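Local coordinates for protein subclass B1 metallo-beta-lactamase (Myroides odoratimimus, PDB 6T5L) that probably hydrolyses the ring amide of beta-lactam antibiotics, carbapenems among them, using zinc ions held in its active site, at residues P212-V217 with E228-T233; E155-G160 with N165-F170; D66-D71 with L75-F80; G103-F108 with I113-S118; I34-S39 with G222-I227. All coordinates share one frame; numbering follows the deposited sequence.

Interaction 1 of 5, residues P212-V217 with E228-T233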
# COMPACT_ATOMS: atom_id res chain seq x y z
N PRO A 212 6.94 -3.14 -17.25
CA PRO A 212 8.28 -2.79 -17.76
C PRO A 212 8.56 -1.28 -17.81
O PRO A 212 9.72 -0.88 -17.80
CB PRO A 212 8.29 -3.39 -19.18
CG PRO A 212 6.79 -3.39 -19.58
CD PRO A 212 6.07 -3.71 -18.30
N ASN A 213 7.54 -0.43 -17.86
CA ASN A 213 7.78 1.01 -17.98
C ASN A 213 7.64 1.75 -16.65
O ASN A 213 7.57 2.99 -16.64
CB ASN A 213 6.84 1.61 -19.02
CG ASN A 213 7.07 1.04 -20.40
OD1 ASN A 213 8.20 1.00 -20.90
ND2 ASN A 213 6.00 0.54 -21.00
N ALA A 214 7.64 1.02 -15.53
CA ALA A 214 7.45 1.67 -14.24
C ALA A 214 8.60 2.61 -13.94
O ALA A 214 9.79 2.28 -14.14
CB ALA A 214 7.32 0.65 -13.11
N LYS A 215 8.23 3.80 -13.47
CA LYS A 215 9.16 4.85 -13.04
C LYS A 215 9.09 5.09 -11.53
O LYS A 215 10.03 5.66 -10.97
CB LYS A 215 8.86 6.15 -13.79
CG LYS A 215 9.12 6.06 -15.31
N ILE A 216 8.01 4.70 -10.88
CA ILE A 216 7.86 4.95 -9.45
C ILE A 216 7.44 3.62 -8.86
O ILE A 216 6.42 3.06 -9.26
CB ILE A 216 6.81 6.03 -9.14
CG1 ILE A 216 7.33 7.43 -9.56
CG2 ILE A 216 6.50 6.05 -7.65
CD1 ILE A 216 6.28 8.47 -9.50
N VAL A 217 8.24 3.10 -7.94
CA VAL A 217 7.95 1.84 -7.29
C VAL A 217 8.11 2.06 -5.79
O VAL A 217 9.21 2.42 -5.33
CB VAL A 217 8.89 0.72 -7.78
CG1 VAL A 217 8.64 -0.57 -6.99
CG2 VAL A 217 8.72 0.50 -9.31
N GLU A 228 14.41 -1.31 -10.50
CA GLU A 228 15.49 -2.00 -9.82
C GLU A 228 15.08 -2.54 -8.44
O GLU A 228 15.74 -3.43 -7.90
CB GLU A 228 16.70 -1.05 -9.76
CG GLU A 228 16.61 0.13 -8.78
CD GLU A 228 15.87 1.41 -9.30
OE1 GLU A 228 15.27 1.42 -10.42
OE2 GLU A 228 15.90 2.40 -8.51
N LEU A 229 13.99 -2.04 -7.88
CA LEU A 229 13.50 -2.65 -6.64
C LEU A 229 12.94 -4.03 -6.95
O LEU A 229 13.19 -4.97 -6.20
CB LEU A 229 12.46 -1.79 -5.96
CG LEU A 229 13.10 -0.75 -5.04
CD1 LEU A 229 13.95 0.32 -5.78
CD2 LEU A 229 11.98 -0.08 -4.24
N PHE A 230 12.22 -4.16 -8.08
CA PHE A 230 11.81 -5.48 -8.56
C PHE A 230 13.02 -6.41 -8.67
O PHE A 230 13.04 -7.52 -8.13
CB PHE A 230 11.16 -5.36 -9.93
CG PHE A 230 9.90 -4.52 -10.00
CD1 PHE A 230 9.14 -4.21 -8.86
CD2 PHE A 230 9.46 -4.06 -11.24
CE1 PHE A 230 7.98 -3.48 -8.96
CE2 PHE A 230 8.31 -3.32 -11.33
CZ PHE A 230 7.55 -3.05 -10.17
N ASP A 231 14.04 -5.96 -9.42
CA ASP A 231 15.19 -6.81 -9.69
C ASP A 231 15.85 -7.23 -8.39
O ASP A 231 16.20 -8.40 -8.21
CB ASP A 231 16.23 -6.07 -10.55
CG ASP A 231 15.81 -5.89 -11.97
OD1 ASP A 231 15.05 -6.74 -12.47
OD2 ASP A 231 16.29 -4.92 -12.60
N TYR A 232 16.06 -6.27 -7.49
CA TYR A 232 16.73 -6.59 -6.24
C TYR A 232 15.89 -7.59 -5.42
O TYR A 232 16.44 -8.53 -4.84
CB TYR A 232 17.01 -5.29 -5.48
CG TYR A 232 17.56 -5.59 -4.12
CD1 TYR A 232 18.96 -5.78 -3.92
CD2 TYR A 232 16.68 -5.79 -3.06
CE1 TYR A 232 19.44 -6.14 -2.64
CE2 TYR A 232 17.16 -6.16 -1.79
CZ TYR A 232 18.51 -6.31 -1.58
OH TYR A 232 18.89 -6.63 -0.30
N THR A 233 14.57 -7.46 -5.42
CA THR A 233 13.72 -8.38 -4.65
C THR A 233 13.70 -9.77 -5.28
O THR A 233 13.73 -10.78 -4.57
CB THR A 233 12.29 -7.79 -4.52
OG1 THR A 233 12.34 -6.50 -3.86
CG2 THR A 233 11.36 -8.68 -3.73
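Phe-230 of helix 228-237 meets Val-217 at the start of strand 216-219, and its side chain can be followed outward atom by atom. From CB, which does not itself point at the strand, the ring leaves beside the backbone N (chi1 -61°), and its outer end comes nearer to Val-217. On the near flank, Phe-230 CD1 lies 4.1 Å from Val-217 CG1, and Phe-230 CE1 comes closer to that methyl, at 3.6 Å. At the end of the ring, Phe-230 CZ meets the other branch, Val-217 CG2, at 3.8 Å. The far corner, Phe-230 CE2, is 4.5 Å from Ala-214 CB, a looser contact with a small residue. Beta-branched Val-217 suits the place because its two methyls approach obliquely from one side of the ring plane. Leu-229 adds its CB, 4.1 Å from Val-217 CG1. Leu-229 O accepts from Thr-233, one turn on, through both N and OG1 (2.9 Å for OG1), the donors arriving from opposite faces of the carbonyl plane. Phe-230 also touches Val-207 and Lys-208 of helix 200-210. This is the apolar packing of the C-terminal helix on an edge strand of a sheet, as in the alpha-beta/beta-alpha sandwich of metallo-beta-lactamases.

Interaction 2 of 5, residues E155-G160 with N165-F170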
# COMPACT_ATOMS: atom_id res chain seq x y z
N GLU A 155 -3.82 -5.59 -8.11
CA GLU A 155 -3.73 -6.88 -8.79
C GLU A 155 -2.94 -7.86 -7.94
O GLU A 155 -1.92 -7.53 -7.36
CB GLU A 155 -3.08 -6.76 -10.19
CG GLU A 155 -3.13 -8.10 -10.94
CD GLU A 155 -2.96 -7.97 -12.46
OE1 GLU A 155 -2.70 -8.98 -13.12
OE2 GLU A 155 -3.08 -6.84 -13.02
N TYR A 156 -3.41 -9.10 -7.92
CA TYR A 156 -2.69 -10.20 -7.28
C TYR A 156 -1.87 -10.99 -8.31
O TYR A 156 -2.44 -11.49 -9.30
CB TYR A 156 -3.67 -11.14 -6.60
CG TYR A 156 -3.07 -12.40 -6.06
CD1 TYR A 156 -2.38 -12.38 -4.85
CD2 TYR A 156 -3.23 -13.62 -6.72
CE1 TYR A 156 -1.85 -13.52 -4.31
CE2 TYR A 156 -2.74 -14.78 -6.17
CZ TYR A 156 -2.05 -14.72 -4.95
OH TYR A 156 -1.49 -15.82 -4.38
N PHE A 157 -0.57 -11.17 -8.02
CA PHE A 157 0.38 -11.81 -8.92
C PHE A 157 0.86 -13.16 -8.40
O PHE A 157 1.48 -13.88 -9.17
CB PHE A 157 1.62 -10.91 -9.18
CG PHE A 157 1.33 -9.74 -10.04
CD1 PHE A 157 1.45 -9.82 -11.43
CD2 PHE A 157 0.89 -8.56 -9.50
CE1 PHE A 157 1.16 -8.74 -12.25
CE2 PHE A 157 0.57 -7.47 -10.31
CZ PHE A 157 0.70 -7.59 -11.70
N GLY A 158 0.52 -13.53 -7.15
CA GLY A 158 1.04 -14.72 -6.48
C GLY A 158 1.46 -14.43 -5.04
O GLY A 158 1.46 -13.29 -4.57
N GLU A 159 1.88 -15.48 -4.36
CA GLU A 159 2.32 -15.39 -2.99
C GLU A 159 3.75 -14.89 -2.87
O GLU A 159 4.60 -15.11 -3.76
CB GLU A 159 2.20 -16.75 -2.30
CG GLU A 159 0.77 -17.32 -2.44
CD GLU A 159 0.54 -18.59 -1.70
OE1 GLU A 159 -0.55 -19.16 -1.93
OE2 GLU A 159 1.41 -19.05 -0.91
N GLY A 160 3.98 -14.16 -1.77
CA GLY A 160 5.24 -13.54 -1.41
C GLY A 160 5.43 -13.36 0.08
O GLY A 160 5.59 -14.32 0.88
N ASN A 165 -0.84 -10.97 -0.76
CA ASN A 165 -0.35 -9.64 -1.05
C ASN A 165 -0.74 -9.24 -2.48
O ASN A 165 -0.59 -10.02 -3.43
CB ASN A 165 1.17 -9.55 -0.82
CG ASN A 165 1.99 -10.72 -1.36
OD1 ASN A 165 3.09 -10.95 -0.83
ND2 ASN A 165 1.50 -11.44 -2.33
N VAL A 166 -1.31 -8.00 -2.63
CA VAL A 166 -1.63 -7.40 -3.93
C VAL A 166 -0.74 -6.16 -4.18
O VAL A 166 -0.14 -5.61 -3.22
CB VAL A 166 -3.12 -7.03 -4.05
CG1 VAL A 166 -4.02 -8.24 -3.97
CG2 VAL A 166 -3.64 -5.99 -3.01
N VAL A 167 -0.74 -5.69 -5.48
CA VAL A 167 0.08 -4.57 -5.96
C VAL A 167 -0.84 -3.48 -6.51
O VAL A 167 -1.84 -3.77 -7.17
CB VAL A 167 1.10 -5.09 -6.99
CG1 VAL A 167 2.10 -3.99 -7.46
CG2 VAL A 167 1.88 -6.21 -6.35
N GLY A 168 -0.55 -2.24 -6.16
CA GLY A 168 -1.32 -1.12 -6.67
C GLY A 168 -0.58 -0.54 -7.87
O GLY A 168 0.66 -0.60 -7.96
N TYR A 169 -1.36 -0.04 -8.82
CA TYR A 169 -0.87 0.49 -10.07
C TYR A 169 -1.69 1.69 -10.53
O TYR A 169 -2.92 1.59 -10.65
CB TYR A 169 -0.92 -0.59 -11.14
CG TYR A 169 -0.33 -0.20 -12.46
CD1 TYR A 169 0.91 0.39 -12.53
CD2 TYR A 169 -1.01 -0.44 -13.64
CE1 TYR A 169 1.49 0.72 -13.78
CE2 TYR A 169 -0.45 -0.13 -14.87
CZ TYR A 169 0.79 0.47 -14.94
OH TYR A 169 1.36 0.80 -16.14
N PHE A 170 -0.98 2.77 -10.83
CA PHE A 170 -1.56 3.93 -11.52
C PHE A 170 -0.79 4.21 -12.81
O PHE A 170 0.28 4.85 -12.75
CB PHE A 170 -1.50 5.12 -10.56
CG PHE A 170 -2.27 6.34 -11.03
CD1 PHE A 170 -3.66 6.32 -11.19
CD2 PHE A 170 -1.59 7.52 -11.32
CE1 PHE A 170 -4.33 7.47 -11.62
CE2 PHE A 170 -2.27 8.70 -11.74
CZ PHE A 170 -3.63 8.67 -11.88
O HOH W 1 0.73 -10.71 -5.76
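The antiparallel pairing of strands 150-155 and 167-170 includes Glu-155 with Val-167, a hydrogen-bonded pair. Glu-155 N gives to Val-167 O at 2.8 Å, in the carbonyl plane, and Val-167 N returns a bond to Glu-155 O at 2.9 Å, tilted 28° from the Glu-155 carbonyl plane. Beyond this rung the chains part, and a water takes over: it accepts from Phe-157 N at 2.6 Å and donates to Gly-158 O and to Asn-165 O. The loop bridged in this way carries His-161, a zinc ligand, so this part of the sheet lies close to the metal site, as in other metallo-beta-lactamases. Asn-165 ND2 makes a weak bond to Gly-158 O, a tentative one because two conformers are modelled there. Gly-158 has backbone angles (phi 135°) at which a CB would strike the preceding carbonyl O, and its N sits over the centre of one face of the Tyr-156 ring. That ring turns its edge to Asn-165 O, with Tyr-156 CD1 3.3 Å from the oxygen, while Tyr-156 OH bonds to Lys-163 O. Apolar Phe-157 crosses Val-167 at about a right angle, Phe-157 CD2 being 4.1 Å from Val-167 CG2 in one of the valine's two conformers, and reaches helix 200-210 through Val-207. The carboxylate of Glu-155 forms a salt bridge with Lys-210 of the same helix.

Interaction 3 of 5, residues D66-D71 with L75-F80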
# COMPACT_ATOMS: atom_id res chain seq x y z
N ASP A 66 -3.11 0.99 1.61
CA ASP A 66 -2.66 0.85 2.99
C ASP A 66 -3.01 1.98 3.97
O ASP A 66 -2.74 3.16 3.69
CB ASP A 66 -1.17 0.61 3.09
CG ASP A 66 -0.76 -0.80 2.68
OD1 ASP A 66 -1.61 -1.54 2.08
OD2 ASP A 66 0.42 -1.15 2.94
N THR A 67 -3.84 1.69 4.95
CA THR A 67 -3.90 2.64 6.06
C THR A 67 -2.50 2.87 6.62
O THR A 67 -1.67 1.96 6.61
CB THR A 67 -4.86 2.18 7.16
OG1 THR A 67 -4.28 1.14 7.97
CG2 THR A 67 -6.19 1.72 6.54
N PRO A 68 -2.21 4.09 7.08
CA PRO A 68 -1.14 4.27 8.08
C PRO A 68 -1.39 3.37 9.29
O PRO A 68 -2.46 2.77 9.44
CB PRO A 68 -1.23 5.76 8.47
CG PRO A 68 -2.06 6.44 7.36
CD PRO A 68 -2.98 5.33 6.81
N THR A 69 -0.39 3.30 10.17
CA THR A 69 -0.26 2.17 11.08
C THR A 69 -1.28 2.20 12.22
O THR A 69 -1.53 1.15 12.84
CB THR A 69 1.16 2.11 11.69
OG1 THR A 69 1.53 3.41 12.16
CG2 THR A 69 2.18 1.65 10.64
N ASP A 70 -1.87 3.35 12.53
CA ASP A 70 -2.86 3.37 13.60
C ASP A 70 -3.91 4.45 13.36
O ASP A 70 -3.85 5.20 12.37
CB ASP A 70 -2.17 3.56 14.95
CG ASP A 70 -1.43 4.86 15.03
OD1 ASP A 70 -1.67 5.73 14.18
OD2 ASP A 70 -0.57 5.01 15.92
N ASP A 71 -4.86 4.53 14.30
CA ASP A 71 -5.99 5.44 14.14
C ASP A 71 -5.51 6.89 14.10
O ASP A 71 -5.95 7.65 13.24
CB ASP A 71 -7.06 5.25 15.25
CG ASP A 71 -8.02 4.07 14.96
OD1 ASP A 71 -7.97 3.49 13.87
OD2 ASP A 71 -8.87 3.77 15.82
N LEU A 75 -6.08 9.41 10.96
CA LEU A 75 -6.83 10.67 11.04
C LEU A 75 -5.99 11.86 10.55
O LEU A 75 -6.52 12.78 9.89
CB LEU A 75 -7.30 10.91 12.48
CG LEU A 75 -8.08 12.18 12.82
CD1 LEU A 75 -9.41 12.28 12.00
CD2 LEU A 75 -8.43 12.35 14.40
N GLU A 76 -4.69 11.91 10.88
CA GLU A 76 -3.86 12.97 10.30
C GLU A 76 -3.89 12.90 8.77
O GLU A 76 -3.99 13.93 8.11
CB GLU A 76 -2.41 12.94 10.78
CG GLU A 76 -2.26 13.28 12.29
CD GLU A 76 -0.81 13.46 12.76
OE1 GLU A 76 0.07 13.88 11.96
OE2 GLU A 76 -0.55 13.13 13.95
N LEU A 77 -3.82 11.70 8.19
CA LEU A 77 -3.84 11.58 6.73
C LEU A 77 -5.18 12.04 6.13
O LEU A 77 -5.22 12.82 5.16
CB LEU A 77 -3.56 10.14 6.35
CG LEU A 77 -3.67 9.79 4.86
CD1 LEU A 77 -2.75 10.66 4.07
CD2 LEU A 77 -3.29 8.40 4.61
N ILE A 78 -6.29 11.58 6.70
CA ILE A 78 -7.63 11.95 6.20
C ILE A 78 -7.84 13.46 6.28
O ILE A 78 -8.26 14.10 5.31
CB ILE A 78 -8.71 11.18 6.98
CG1 ILE A 78 -8.60 9.68 6.67
CG2 ILE A 78 -10.10 11.74 6.66
CD1 ILE A 78 -9.32 8.73 7.66
N ASN A 79 -7.50 14.06 7.42
CA ASN A 79 -7.61 15.51 7.57
C ASN A 79 -6.69 16.22 6.60
O ASN A 79 -7.06 17.23 6.01
CB ASN A 79 -7.31 15.90 9.02
CG ASN A 79 -8.51 15.63 9.99
OD1 ASN A 79 -9.66 15.46 9.55
ND2 ASN A 79 -8.23 15.58 11.27
N PHE A 80 -5.48 15.68 6.36
CA PHE A 80 -4.64 16.31 5.34
C PHE A 80 -5.30 16.28 3.96
O PHE A 80 -5.26 17.25 3.20
CB PHE A 80 -3.29 15.62 5.27
CG PHE A 80 -2.47 15.99 4.05
CD1 PHE A 80 -1.67 17.11 4.04
CD2 PHE A 80 -2.49 15.19 2.93
CE1 PHE A 80 -0.88 17.43 2.92
CE2 PHE A 80 -1.70 15.49 1.79
CZ PHE A 80 -0.91 16.62 1.79
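Leu-77 has its CG opposite the backbone N (chi1 174°), and a chi2 of 57° sets CD1 aside and leaves CD2 roughly anti to CA, pointing at the ring of Pro-68. Leu-77 CD2 lies 3.6 Å from Pro-68 CG and 3.8 Å from Pro-68 CD, so the methyl covers one end of the ring, and the two side chains cross at about a right angle. Leu-77 CB backs this up at 4.1 Å from Pro-68 CG. A proline suits the spot because it is compact, apolar and rigid; the leucine beyond it also touches His-37, Leu-25 and Ile-27 of the adjoining sheet. Further along, Asp-71 O accepts from Leu-75 N at 2.9 Å with a nearly straight N-H (163°), an i to i+4 bond of the first helical turn. Just before it, Asp-70 is the N-cap, its OD1 taking the backbone N of Ser-73. Thr-67 OG1 gives a bond of 2.9 Å to Pro-68 O, and the Thr-67 hydroxyl is also bonded to Gly-104 N. Strand 61-65, this loop, helix 71-83 and the parallel strand 88-93 form a beta-alpha-beta crossover, with the proline packed against the inner side of the connecting helix, in keeping with the metallo-beta-lactamase fold.

Interaction 4 of 5, residues G103-F108 with I113-S118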
# COMPACT_ATOMS: atom_id res chain seq x y z
N GLY A 103 -4.07 -1.07 10.04
CA GLY A 103 -3.96 -0.63 11.43
C GLY A 103 -4.91 0.51 11.76
O GLY A 103 -5.41 0.57 12.87
N GLY A 104 -5.22 1.39 10.80
CA GLY A 104 -6.08 2.54 11.05
C GLY A 104 -7.46 2.38 10.42
O GLY A 104 -8.15 3.37 10.09
N ILE A 105 -7.86 1.12 10.20
CA ILE A 105 -9.08 0.85 9.46
C ILE A 105 -10.29 1.50 10.13
O ILE A 105 -11.16 2.06 9.44
CB ILE A 105 -9.27 -0.65 9.26
CG1 ILE A 105 -10.53 -0.96 8.42
CG2 ILE A 105 -9.48 -1.38 10.62
CD1 ILE A 105 -10.49 -0.50 6.96
N THR A 106 -10.38 1.46 11.46
CA THR A 106 -11.54 2.05 12.16
C THR A 106 -11.71 3.53 11.80
O THR A 106 -12.83 4.03 11.64
CB THR A 106 -11.38 1.91 13.68
OG1 THR A 106 -11.36 0.51 14.09
CG2 THR A 106 -12.53 2.63 14.42
N GLU A 107 -10.60 4.24 11.66
CA GLU A 107 -10.72 5.66 11.43
C GLU A 107 -11.24 5.93 10.02
O GLU A 107 -12.06 6.83 9.80
CB GLU A 107 -9.36 6.30 11.70
CG GLU A 107 -9.37 7.73 11.77
CD GLU A 107 -10.19 8.27 12.94
OE1 GLU A 107 -9.92 7.97 14.09
OE2 GLU A 107 -11.15 8.97 12.63
N PHE A 108 -10.82 5.10 9.06
CA PHE A 108 -11.33 5.20 7.69
C PHE A 108 -12.80 4.82 7.65
O PHE A 108 -13.63 5.51 7.01
CB PHE A 108 -10.55 4.29 6.73
CG PHE A 108 -9.24 4.87 6.27
CD1 PHE A 108 -8.16 4.88 7.12
CD2 PHE A 108 -9.08 5.40 4.96
CE1 PHE A 108 -6.94 5.45 6.73
CE2 PHE A 108 -7.83 5.99 4.58
CZ PHE A 108 -6.80 6.00 5.43
N ILE A 113 -15.27 5.82 4.33
CA ILE A 113 -14.45 5.55 3.15
C ILE A 113 -14.62 4.09 2.77
O ILE A 113 -14.30 3.19 3.56
CB ILE A 113 -12.97 5.86 3.42
CG1 ILE A 113 -12.81 7.38 3.71
CG2 ILE A 113 -12.11 5.48 2.23
CD1 ILE A 113 -11.53 7.72 4.47
N GLN A 114 -15.14 3.84 1.58
CA GLN A 114 -15.31 2.47 1.11
C GLN A 114 -13.98 1.72 1.10
O GLN A 114 -12.97 2.19 0.57
CB GLN A 114 -15.91 2.46 -0.28
CG GLN A 114 -16.24 1.07 -0.78
CD GLN A 114 -17.23 0.36 0.14
OE1 GLN A 114 -18.33 0.86 0.38
NE2 GLN A 114 -16.86 -0.82 0.63
N THR A 115 -13.99 0.53 1.70
CA THR A 115 -12.88 -0.40 1.65
C THR A 115 -13.03 -1.35 0.46
O THR A 115 -14.11 -1.90 0.24
CB THR A 115 -12.84 -1.23 2.94
OG1 THR A 115 -12.66 -0.31 4.01
CG2 THR A 115 -11.69 -2.20 2.95
N TYR A 116 -11.95 -1.53 -0.27
CA TYR A 116 -11.88 -2.50 -1.37
C TYR A 116 -10.78 -3.50 -1.07
O TYR A 116 -9.63 -3.10 -0.90
CB TYR A 116 -11.55 -1.80 -2.69
CG TYR A 116 -12.62 -0.87 -3.21
CD1 TYR A 116 -12.68 0.41 -2.76
CD2 TYR A 116 -13.58 -1.29 -4.13
CE1 TYR A 116 -13.62 1.30 -3.21
CE2 TYR A 116 -14.54 -0.41 -4.59
CZ TYR A 116 -14.54 0.89 -4.10
OH TYR A 116 -15.42 1.86 -4.51
N VAL A 117 -11.11 -4.78 -0.99
CA VAL A 117 -10.12 -5.74 -0.52
C VAL A 117 -10.34 -7.08 -1.18
O VAL A 117 -11.46 -7.43 -1.62
CB VAL A 117 -10.17 -5.82 1.03
CG1 VAL A 117 -11.59 -6.13 1.49
CG2 VAL A 117 -9.16 -6.85 1.61
N SER A 118 -9.25 -7.81 -1.31
CA SER A 118 -9.33 -9.08 -1.99
C SER A 118 -9.97 -10.10 -1.06
O SER A 118 -9.91 -9.99 0.17
CB SER A 118 -7.93 -9.56 -2.41
OG SER A 118 -7.28 -10.29 -1.39
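Ile-105 and Phe-108, on one side of helix 105-110, touch Thr-115 and Ile-113 on the chain that leads into strand 116-118. The helix starts at Gly-104, its N-cap, whose O receives weak bonds from the backbone N atoms of Glu-107 and Phe-108 and also lies in plane at the edge of the Phe-108 ring. Ile-105 comes next: its CG1 is opposite the backbone N (chi1 -177°), and chi2 of 66° then bends Ile-105 CD1 to within 3.7 Å of Thr-115 OG1. The two side chains cross at about a right angle, a light touch between a methyl and a hydroxyl. Phe-108 does more. Its ring presses on Ile-113, where Phe-108 CD2 is a tight 3.4 Å from Ile-113 CD1 and 4.1 Å from Ile-113 CG2, so both ends of the branched side chain meet the same ring carbon. The backbone closes the same joint: Ile-113 N gives an almost straight bond (170°) to Phe-108 O, 3.2 Å long, with the donor tilted from the carbonyl plane. A large aromatic and a branched aliphatic suit this buried corner. Around it, Ile-105 and Phe-108 both rest on Leu-92 of strand 88-93, and Ile-113 rests on Ile-89. Phe-108 reaches Ser-74 of helix 71-83, while strand 116-118 pairs in parallel with strand 137-139.

Interaction 5 of 5, residues I34-S39 with G222-I227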
# COMPACT_ATOMS: atom_id res chain seq x y z
N ILE A 34 0.79 11.33 -7.34
CA ILE A 34 1.26 10.23 -6.53
C ILE A 34 1.99 10.77 -5.32
O ILE A 34 3.05 11.37 -5.45
CB ILE A 34 2.19 9.27 -7.31
CG1 ILE A 34 1.44 8.52 -8.37
CG2 ILE A 34 2.93 8.34 -6.32
CD1 ILE A 34 0.45 7.55 -7.89
N TYR A 35 1.49 10.44 -4.16
CA TYR A 35 2.01 10.81 -2.87
C TYR A 35 2.29 9.51 -2.12
O TYR A 35 1.59 8.52 -2.33
CB TYR A 35 0.97 11.67 -2.10
CG TYR A 35 0.61 13.03 -2.71
CD1 TYR A 35 -0.18 13.12 -3.81
CD2 TYR A 35 1.00 14.21 -2.10
CE1 TYR A 35 -0.51 14.32 -4.36
CE2 TYR A 35 0.67 15.47 -2.65
CZ TYR A 35 -0.09 15.50 -3.78
OH TYR A 35 -0.46 16.70 -4.36
N GLU A 36 3.34 9.51 -1.31
CA GLU A 36 3.73 8.42 -0.44
C GLU A 36 3.45 8.86 1.01
O GLU A 36 3.79 9.99 1.41
CB GLU A 36 5.22 8.11 -0.63
CG GLU A 36 5.78 7.03 0.29
CD GLU A 36 7.29 6.93 0.37
OE1 GLU A 36 7.72 5.76 0.42
OE2 GLU A 36 8.05 7.95 0.45
N HIS A 37 2.73 8.01 1.75
CA HIS A 37 2.51 8.26 3.17
C HIS A 37 3.39 7.31 3.98
O HIS A 37 3.57 6.14 3.61
CB HIS A 37 1.01 8.16 3.55
CG HIS A 37 0.36 6.81 3.48
ND1 HIS A 37 0.53 5.86 4.46
CD2 HIS A 37 -0.61 6.32 2.65
CE1 HIS A 37 -0.26 4.82 4.22
NE2 HIS A 37 -0.97 5.08 3.12
N ILE A 38 3.99 7.85 5.03
CA ILE A 38 4.89 7.10 5.91
C ILE A 38 4.44 7.28 7.36
O ILE A 38 4.22 8.42 7.81
CB ILE A 38 6.35 7.55 5.74
CG1 ILE A 38 6.74 7.59 4.24
CG2 ILE A 38 7.34 6.69 6.56
CD1 ILE A 38 8.28 7.96 3.99
N SER A 39 4.25 6.15 8.08
CA SER A 39 3.83 6.16 9.48
C SER A 39 4.64 5.10 10.21
O SER A 39 5.48 4.38 9.61
CB SER A 39 2.30 5.94 9.65
OG SER A 39 1.85 4.72 9.02
N GLY A 222 10.94 1.50 3.59
CA GLY A 222 12.21 2.04 3.10
C GLY A 222 12.04 2.90 1.85
O GLY A 222 10.94 3.40 1.52
N LYS A 223 13.16 3.09 1.16
CA LYS A 223 13.27 4.11 0.11
C LYS A 223 12.61 3.61 -1.17
O LYS A 223 12.85 2.49 -1.61
CB LYS A 223 14.74 4.47 -0.15
CG LYS A 223 15.31 5.38 0.89
CD LYS A 223 15.26 6.88 0.46
CE LYS A 223 13.81 7.49 0.44
NZ LYS A 223 13.76 8.84 -0.26
N TRP A 224 11.76 4.43 -1.76
CA TRP A 224 11.24 4.10 -3.09
C TRP A 224 12.31 4.36 -4.17
O TRP A 224 13.31 5.04 -3.94
CB TRP A 224 10.00 4.94 -3.42
CG TRP A 224 10.22 6.39 -3.53
CD1 TRP A 224 10.26 7.30 -2.51
CD2 TRP A 224 10.47 7.14 -4.73
NE1 TRP A 224 10.51 8.57 -2.99
CE2 TRP A 224 10.64 8.50 -4.36
CE3 TRP A 224 10.55 6.80 -6.08
CZ2 TRP A 224 10.89 9.52 -5.29
CZ3 TRP A 224 10.79 7.82 -7.02
CH2 TRP A 224 10.96 9.16 -6.62
N GLY A 225 12.06 3.81 -5.36
CA GLY A 225 12.88 4.05 -6.53
C GLY A 225 12.21 3.52 -7.78
O GLY A 225 11.01 3.68 -7.95
N GLY A 226 12.99 2.91 -8.68
CA GLY A 226 12.50 2.37 -9.94
C GLY A 226 12.37 0.86 -9.96
O GLY A 226 12.27 0.19 -8.92
N ILE A 227 12.33 0.32 -11.18
CA ILE A 227 12.13 -1.11 -11.37
C ILE A 227 13.28 -1.94 -10.81
O ILE A 227 13.13 -3.16 -10.62
CB ILE A 227 11.92 -1.48 -12.86
CG1 ILE A 227 13.02 -0.89 -13.73
CG2 ILE A 227 10.56 -1.02 -13.34
CD1 ILE A 227 12.78 -1.12 -15.19
O HOH W 2 10.39 5.73 0.51
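Glu-36 reaches Gly-222 and Trp-224 chiefly through a single water, and this is where the contact is tight. The water donates to Glu-36 OE1 at 2.7 Å and to Gly-222 O at 2.6 Å, and accepts from Trp-224 N at 3.0 Å; Gly-222 O also accepts from Asn-52 ND2. The extended glutamate, with CG opposite its backbone N (chi1 177°), is long enough to hold its carboxylate there, and its other oxygen, OE2, is bonded to Asn-28 ND2. Strand 34-41 belongs to one sheet of the metallo-beta-lactamase sandwich, whereas 222-227 follows strand 216-219 of the other, so the water and the carboxylate span the two halves. Gly-222 comes directly after the zinc ligand His-221, its backbone so turned that a side chain would collide with the carbonyl before it, which suits glycine. The direct approach of the side chains is looser: Trp-224 CD1 is 3.8 Å from Glu-36 OE2, with the carboxylate and ring planes 88° apart. The Trp-224 side chain touches Ile-218, Pro-219 and Leu-30. On the solvent side, exposed Lys-223 keeps its NZ 5.8 Å from Glu-36 OE2, too far for a salt bridge, although the opposite charges may attract weakly.

Interactions 1 and 3 lie on opposite sides of the chain's centre, about 26 Å between centres, and interaction 5 touches both. Toward interaction 1, Val-217 N is 2.8 Å from Gly-225 O, a probable hydrogen bond; toward interaction 3, Thr-69 N is 2.9 Å from Ser-39 OG, probably another. Interactions 3 and 4 also pack together where Asp-71 OD1 is 3.5 Å from Gly-104 CA. Interaction 2 reaches interaction 5 by packing of Phe-170 on Ile-34. Interaction 2 lies nearer the zinc site, the side chain of Asn-165 being about 7 Å from a zinc ion, than interaction 5, where Gly-222 is about 10 Å away. A magnesium ion sits about 4 Å from the side chain of Ala-214 in interaction 1.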